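Local coordinates for protein hdh assembly factor Kustc1130 (Kuenenia stuttgartiensis, PDB 6HIF) that probably acts as an assembly factor for hydrazine dehydrogenase, with a predicted membrane-spanning helix at its N terminus, at residues A47-G52 against Y73-E79; E79-A85 against L103-H109. All coordinates share one frame; numbering follows the deposited sequence.

Interaction 1. Residues A47-G52 against Y73-E79. With SO4 (sulfate ion), chain B.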
loop_
_atom_site.group_PDB
_atom_site.type_symbol
_atom_site.label_atom_id
_atom_site.label_comp_id
_atom_site.label_asym_id
_atom_site.label_seq_id
_atom_site.Cartn_x
_atom_site.Cartn_y
_atom_site.Cartn_z
ATOM N N ALA Y 47 64.455 44.787 -31.199
ATOM C CA ALA Y 47 64.010 46.091 -31.665
ATOM C C ALA Y 47 63.005 46.668 -30.671
ATOM O O ALA Y 47 62.247 45.923 -30.050
ATOM C CB ALA Y 47 63.406 45.980 -33.044
ATOM N N GLU Y 48 63.012 47.997 -30.529
ATOM C CA GLU Y 48 62.081 48.657 -29.626
ATOM C C GLU Y 48 60.987 49.352 -30.432
ATOM O O GLU Y 48 61.269 50.129 -31.344
ATOM C CB GLU Y 48 62.805 49.568 -28.627
ATOM C CG GLU Y 48 63.756 50.560 -29.272
ATOM C CD GLU Y 48 64.367 51.573 -28.318
ATOM O OE1 GLU Y 48 65.610 51.600 -28.204
ATOM O OE2 GLU Y 48 63.597 52.338 -27.695
ATOM N N ILE Y 49 59.735 49.041 -30.076
ATOM C CA ILE Y 49 58.567 49.602 -30.730
ATOM C C ILE Y 49 57.890 50.577 -29.768
ATOM O O ILE Y 49 57.553 50.217 -28.640
ATOM C CB ILE Y 49 57.608 48.485 -31.199
ATOM C CG1 ILE Y 49 58.324 47.447 -32.069
ATOM C CG2 ILE Y 49 56.395 49.078 -31.907
ATOM C CD1 ILE Y 49 57.479 46.251 -32.432
ATOM N N LYS Y 50 57.714 51.816 -30.238
ATOM C CA LYS Y 50 57.005 52.851 -29.503
ATOM C C LYS Y 50 55.649 53.094 -30.163
ATOM O O LYS Y 50 55.579 53.454 -31.338
ATOM C CB LYS Y 50 57.818 54.150 -29.495
ATOM C CG LYS Y 50 58.642 54.423 -28.245
ATOM C CD LYS Y 50 59.383 55.743 -28.315
ATOM C CE LYS Y 50 59.558 56.398 -26.961
ATOM N NZ LYS Y 50 60.430 57.595 -27.033
ATOM N N VAL Y 51 54.577 52.874 -29.396
ATOM C CA VAL Y 51 53.236 53.255 -29.814
ATOM C C VAL Y 51 52.617 54.095 -28.700
ATOM O O VAL Y 51 52.385 53.596 -27.600
ATOM C CB VAL Y 51 52.356 52.036 -30.156
ATOM C CG1 VAL Y 51 50.982 52.470 -30.642
ATOM C CG2 VAL Y 51 53.012 51.119 -31.177
ATOM N N GLY Y 52 52.352 55.372 -29.005
ATOM C CA GLY Y 52 51.939 56.329 -27.992
ATOM C C GLY Y 52 52.974 56.422 -26.873
ATOM O O GLY Y 52 54.145 56.688 -27.133
ATOM N N TYR Y 73 47.631 57.296 -33.074
ATOM C CA TYR Y 73 48.914 56.964 -32.476
ATOM C C TYR Y 73 50.003 57.002 -33.544
ATOM O O TYR Y 73 49.720 56.866 -34.733
ATOM C CB TYR Y 73 48.867 55.570 -31.848
ATOM C CG TYR Y 73 47.989 55.442 -30.631
ATOM C CD1 TYR Y 73 46.627 55.200 -30.746
ATOM C CD2 TYR Y 73 48.521 55.551 -29.357
ATOM C CE1 TYR Y 73 45.816 55.083 -29.627
ATOM C CE2 TYR Y 73 47.726 55.429 -28.227
ATOM C CZ TYR Y 73 46.369 55.193 -28.362
ATOM O OH TYR Y 73 45.583 55.072 -27.254
ATOM N N ALA Y 74 51.251 57.181 -33.096
ATOM C CA ALA Y 74 52.415 57.090 -33.963
ATOM C C ALA Y 74 53.243 55.863 -33.578
ATOM O O ALA Y 74 53.732 55.759 -32.452
ATOM C CB ALA Y 74 53.218 58.366 -33.887
ATOM N N ILE Y 75 53.362 54.921 -34.522
ATOM C CA ILE Y 75 54.184 53.734 -34.342
ATOM C C ILE Y 75 55.586 54.056 -34.852
ATOM O O ILE Y 75 55.744 54.581 -35.954
ATOM C CB ILE Y 75 53.583 52.510 -35.067
ATOM C CG1 ILE Y 75 52.107 52.296 -34.719
ATOM C CG2 ILE Y 75 54.404 51.256 -34.799
ATOM C CD1 ILE Y 75 51.370 51.413 -35.701
ATOM N N SER Y 76 56.591 53.744 -34.028
ATOM C CA SER Y 76 57.982 53.883 -34.426
ATOM C C SER Y 76 58.767 52.649 -33.995
ATOM O O SER Y 76 58.720 52.250 -32.832
ATOM C CB SER Y 76 58.583 55.154 -33.885
ATOM O OG SER Y 76 58.566 55.157 -32.468
ATOM N N VAL Y 77 59.473 52.051 -34.962
ATOM C CA VAL Y 77 60.303 50.885 -34.717
ATOM C C VAL Y 77 61.767 51.293 -34.876
ATOM O O VAL Y 77 62.178 51.733 -35.947
ATOM C CB VAL Y 77 59.924 49.716 -35.650
ATOM C CG1 VAL Y 77 60.756 48.472 -35.371
ATOM C CG2 VAL Y 77 58.441 49.386 -35.571
ATOM N N HIS Y 78 62.531 51.152 -33.786
ATOM C CA HIS Y 78 63.949 51.475 -33.758
ATOM C C HIS Y 78 64.745 50.218 -33.420
ATOM O O HIS Y 78 64.310 49.410 -32.600
ATOM C CB HIS Y 78 64.211 52.602 -32.746
ATOM C CG HIS Y 78 63.915 53.974 -33.256
ATOM N ND1 HIS Y 78 64.806 55.021 -33.118
ATOM C CD2 HIS Y 78 62.844 54.478 -33.906
ATOM C CE1 HIS Y 78 64.294 56.110 -33.658
ATOM N NE2 HIS Y 78 63.091 55.804 -34.150
ATOM N N GLU Y 79 65.909 50.065 -34.066
ATOM C CA GLU Y 79 66.810 48.947 -33.820
ATOM C C GLU Y 79 68.256 49.443 -33.835
ATOM O O GLU Y 79 68.582 50.381 -34.563
ATOM C CB GLU Y 79 66.485 47.781 -34.761
ATOM C CG GLU Y 79 67.692 47.068 -35.343
ATOM C CD GLU Y 79 68.172 47.656 -36.658
ATOM O OE1 GLU Y 79 67.368 48.321 -37.334
ATOM O OE2 GLU Y 79 69.347 47.451 -37.001
HETATM S S SO4 B . 60.874 58.256 -32.367
HETATM O O1 SO4 B . 60.565 57.197 -31.380
HETATM O O2 SO4 B . 60.632 57.760 -33.738
HETATM O O3 SO4 B . 60.004 59.428 -32.117
HETATM O O4 SO4 B . 62.298 58.645 -32.240
#

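Interaction 2. Residues E79-A85 against L103-H109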
loop_
_atom_site.group_PDB
_atom_site.type_symbol
_atom_site.label_atom_id
_atom_site.label_comp_id
_atom_site.label_asym_id
_atom_site.label_seq_id
_atom_site.Cartn_x
_atom_site.Cartn_y
_atom_site.Cartn_z
ATOM N N GLU Y 79 65.909 50.065 -34.066
ATOM C CA GLU Y 79 66.810 48.947 -33.820
ATOM C C GLU Y 79 68.256 49.443 -33.835
ATOM O O GLU Y 79 68.582 50.381 -34.563
ATOM C CB GLU Y 79 66.485 47.781 -34.761
ATOM C CG GLU Y 79 67.692 47.068 -35.343
ATOM C CD GLU Y 79 68.172 47.656 -36.658
ATOM O OE1 GLU Y 79 67.368 48.321 -37.334
ATOM O OE2 GLU Y 79 69.347 47.451 -37.001
ATOM N N HIS Y 80 69.106 48.780 -33.036
ATOM C CA HIS Y 80 70.425 49.257 -32.634
ATOM C C HIS Y 80 71.362 49.490 -33.821
ATOM O O HIS Y 80 72.430 50.077 -33.654
ATOM C CB HIS Y 80 71.036 48.332 -31.568
ATOM C CG HIS Y 80 70.783 48.780 -30.163
ATOM N ND1 HIS Y 80 71.569 49.734 -29.533
ATOM C CD2 HIS Y 80 69.841 48.416 -29.264
ATOM C CE1 HIS Y 80 71.119 49.937 -28.309
ATOM N NE2 HIS Y 80 70.060 49.138 -28.120
ATOM N N GLY Y 81 70.957 49.038 -35.013
ATOM C CA GLY Y 81 71.735 49.254 -36.223
ATOM C C GLY Y 81 71.664 50.702 -36.704
ATOM O O GLY Y 81 72.599 51.198 -37.329
ATOM N N GLY Y 82 70.541 51.366 -36.410
ATOM C CA GLY Y 82 70.335 52.756 -36.776
ATOM C C GLY Y 82 69.211 52.926 -37.796
ATOM O O GLY Y 82 69.083 53.982 -38.411
ATOM N N GLN Y 83 68.400 51.873 -37.959
ATOM C CA GLN Y 83 67.303 51.865 -38.914
ATOM C C GLN Y 83 65.989 52.096 -38.174
ATOM O O GLN Y 83 65.816 51.629 -37.049
ATOM C CB GLN Y 83 67.283 50.547 -39.689
ATOM C CG GLN Y 83 68.443 50.392 -40.663
ATOM C CD GLN Y 83 68.309 51.293 -41.869
ATOM O OE1 GLN Y 83 67.210 51.629 -42.303
ATOM N NE2 GLN Y 83 69.438 51.691 -42.426
ATOM N N SER Y 84 65.073 52.821 -38.826
ATOM C CA SER Y 84 63.803 53.184 -38.218
ATOM C C SER Y 84 62.667 53.067 -39.231
ATOM O O SER Y 84 62.869 53.263 -40.428
ATOM C CB SER Y 84 63.860 54.561 -37.597
ATOM O OG SER Y 84 64.139 55.557 -38.572
ATOM N N ALA Y 85 61.476 52.733 -38.723
ATOM C CA ALA Y 85 60.259 52.712 -39.516
ATOM C C ALA Y 85 59.144 53.403 -38.734
ATOM O O ALA Y 85 59.041 53.228 -37.519
ATOM C CB ALA Y 85 59.893 51.291 -39.869
ATOM N N LEU Y 103 62.232 47.055 -42.213
ATOM C CA LEU Y 103 63.248 48.066 -41.967
ATOM C C LEU Y 103 64.410 47.895 -42.941
ATOM O O LEU Y 103 65.431 48.565 -42.811
ATOM C CB LEU Y 103 63.724 47.965 -40.514
ATOM C CG LEU Y 103 62.883 48.722 -39.488
ATOM C CD1 LEU Y 103 61.599 47.966 -39.164
ATOM C CD2 LEU Y 103 63.685 48.972 -38.218
ATOM N N GLY Y 104 64.239 46.994 -43.915
ATOM C CA GLY Y 104 65.224 46.800 -44.967
ATOM C C GLY Y 104 66.326 45.828 -44.556
ATOM O O GLY Y 104 66.320 45.306 -43.441
ATOM N N ALA Y 105 67.276 45.617 -45.478
ATOM C CA ALA Y 105 68.321 44.614 -45.338
ATOM C C ALA Y 105 69.388 45.064 -44.343
ATOM O O ALA Y 105 70.112 44.234 -43.796
ATOM C CB ALA Y 105 68.918 44.309 -46.688
ATOM N N LYS Y 106 69.465 46.380 -44.107
ATOM C CA LYS Y 106 70.459 46.957 -43.215
ATOM C C LYS Y 106 70.108 46.640 -41.763
ATOM O O LYS Y 106 70.944 46.804 -40.878
ATOM C CB LYS Y 106 70.577 48.469 -43.435
ATOM C CG LYS Y 106 71.222 48.906 -44.746
ATOM C CD LYS Y 106 70.984 50.373 -45.058
ATOM C CE LYS Y 106 71.480 50.808 -46.421
ATOM N NZ LYS Y 106 72.956 50.932 -46.451
ATOM N N ALA Y 107 68.872 46.176 -41.531
ATOM C CA ALA Y 107 68.377 45.894 -40.193
ATOM C C ALA Y 107 68.651 44.441 -39.806
ATOM O O ALA Y 107 68.243 43.999 -38.735
ATOM C CB ALA Y 107 66.906 46.213 -40.120
ATOM N N ARG Y 108 69.347 43.708 -40.686
ATOM C CA ARG Y 108 69.644 42.299 -40.484
ATOM C C ARG Y 108 71.064 42.161 -39.946
ATOM O O ARG Y 108 72.021 42.540 -40.621
ATOM C CB ARG Y 108 69.488 41.556 -41.814
ATOM C CG ARG Y 108 69.120 40.087 -41.674
ATOM C CD ARG Y 108 68.909 39.468 -43.039
ATOM N NE ARG Y 108 68.520 38.066 -42.972
ATOM C CZ ARG Y 108 68.264 37.308 -44.033
ATOM N NH1 ARG Y 108 68.399 37.804 -45.254
ATOM N NH2 ARG Y 108 67.870 36.058 -43.870
ATOM N N HIS Y 109 71.186 41.610 -38.732
ATOM C CA HIS Y 109 72.457 41.591 -38.023
ATOM C C HIS Y 109 72.870 40.160 -37.684
ATOM O O HIS Y 109 72.034 39.358 -37.272
ATOM C CB HIS Y 109 72.399 42.495 -36.784
ATOM C CG HIS Y 109 72.249 43.942 -37.112
ATOM N ND1 HIS Y 109 73.232 44.657 -37.776
ATOM C CD2 HIS Y 109 71.245 44.811 -36.871
ATOM C CE1 HIS Y 109 72.838 45.906 -37.926
ATOM N NE2 HIS Y 109 71.621 46.022 -37.382
#

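Interaction 1. Residues A47-G52 against Y73-E79
An antiparallel strand pair in one sheet of a beta-sandwich brings E48 to K50 against S76 to H78, the short strands running at 166° to each other. Two hydrogen-bonded pairs form the ladder: E48 N to H78 O at 2.8 Å with H78 N to E48 O returning, and K50 N to S76 O at 2.8 Å with S76 N returning to K50 O. The contact illustrates how a single ladder serves two unlike surfaces. On the face of I49, V51, I75 and V77 everything is aliphatic and buried. I49 CG1 lies beside V77 CG2 at 4.0 Å, I49 CG2 beside I75 CG2, and V51 CG2 beside I75 CG1 at 3.8 Å, neighbours pointing the same way toward strands 31-39 and 63-68 of the facing sheet. The other methyl of V51, CG1, anti to the backbone N (chi1 -178°), reaches CB of Y73, and the V51 and Y73 side chains cross at about a right angle; the hydroxyl of Y73 hydrogen-bonds to the backbone O of R69. On the opposite face of the sheet, E48, K50, S76 and H78 are polar, and a sulfate ion, probably from the crystallisation liquor, is held there. S76 OG donates to sulfate O1 at 3.1 Å, H78 NE2 makes a weak, bent bond to O2, and H86 NE2 adds a third. K50 contributes its methylene CD, near O1, while its amine leads away. At the end of the pair, G52 CA sits at the edge of the Y73 ring, near its plane, 3.8 Å from CD2.

Interaction 2. Residues E79-A85 against L103-H109
E79 meets A107, L103 and H109 where the beta-hairpin turn between strands 71-79 and 83-91 is covered by the C-terminal tail, which makes a short 3-10 turn at 105-107. From its CB, which adjoins A47, the glutamate chain bends at chi2 (-90°) and brings its carboxylate up to the 3-10 turn, with CD 4.0 Å from A107 CA. The two oxygens then divide the work, a good example of one acid meeting both apolar and polar neighbours. OE1 rests on carbon, 3.5 Å from A107 CB and 3.8 Å from L103 CD2. OE2 accepts from H109 NE2 at 2.7 Å; the oxygen lies close to the imidazole plane, the N-H...O angle is 141°, and the carboxylate is turned 43° from the ring. A weak bond from G81 N, 3.0 Å away, reaches the same OE2 from within the turn, so the oxygen that H109 holds is also held by the hairpin's own backbone. With an alanine at E79, H109 NE2 and G81 N would probably lose their common acceptor, and the imidazole would be left to turn. Beyond the turn, the bent chain of Q83 crosses K106 obliquely, its amide NE2 coming within 3.3 Å of K106 CD. Elsewhere on this tail, A105 and R108 pack against another protein chain. L103, buried, uses both methyls: CD2 slides past E79 to lie 3.6 Å from the backbone O of Q83, and CD1 touches A85 CB at 3.8 Å.

Read from the N terminus, the chain first closes a loop at interaction 1, where 47-52 pairs with 73-79; the twenty residues between carry strands 54-57 and 63-68, and the C56-C64 disulfide lies within them. Interaction 2 opens where that contact ends, since E79 belongs to both, and returns through strands 83-91 and 96-102 to the tail at 103-109. The two loops therefore follow in series, neither nesting nor crossing. V77 N, probably hydrogen-bonded to A85 O, joins them across adjacent strands. Interaction 1 builds the antiparallel sheet internally, whereas interaction 2 ties its hairpin end to residues leaving the other sheet.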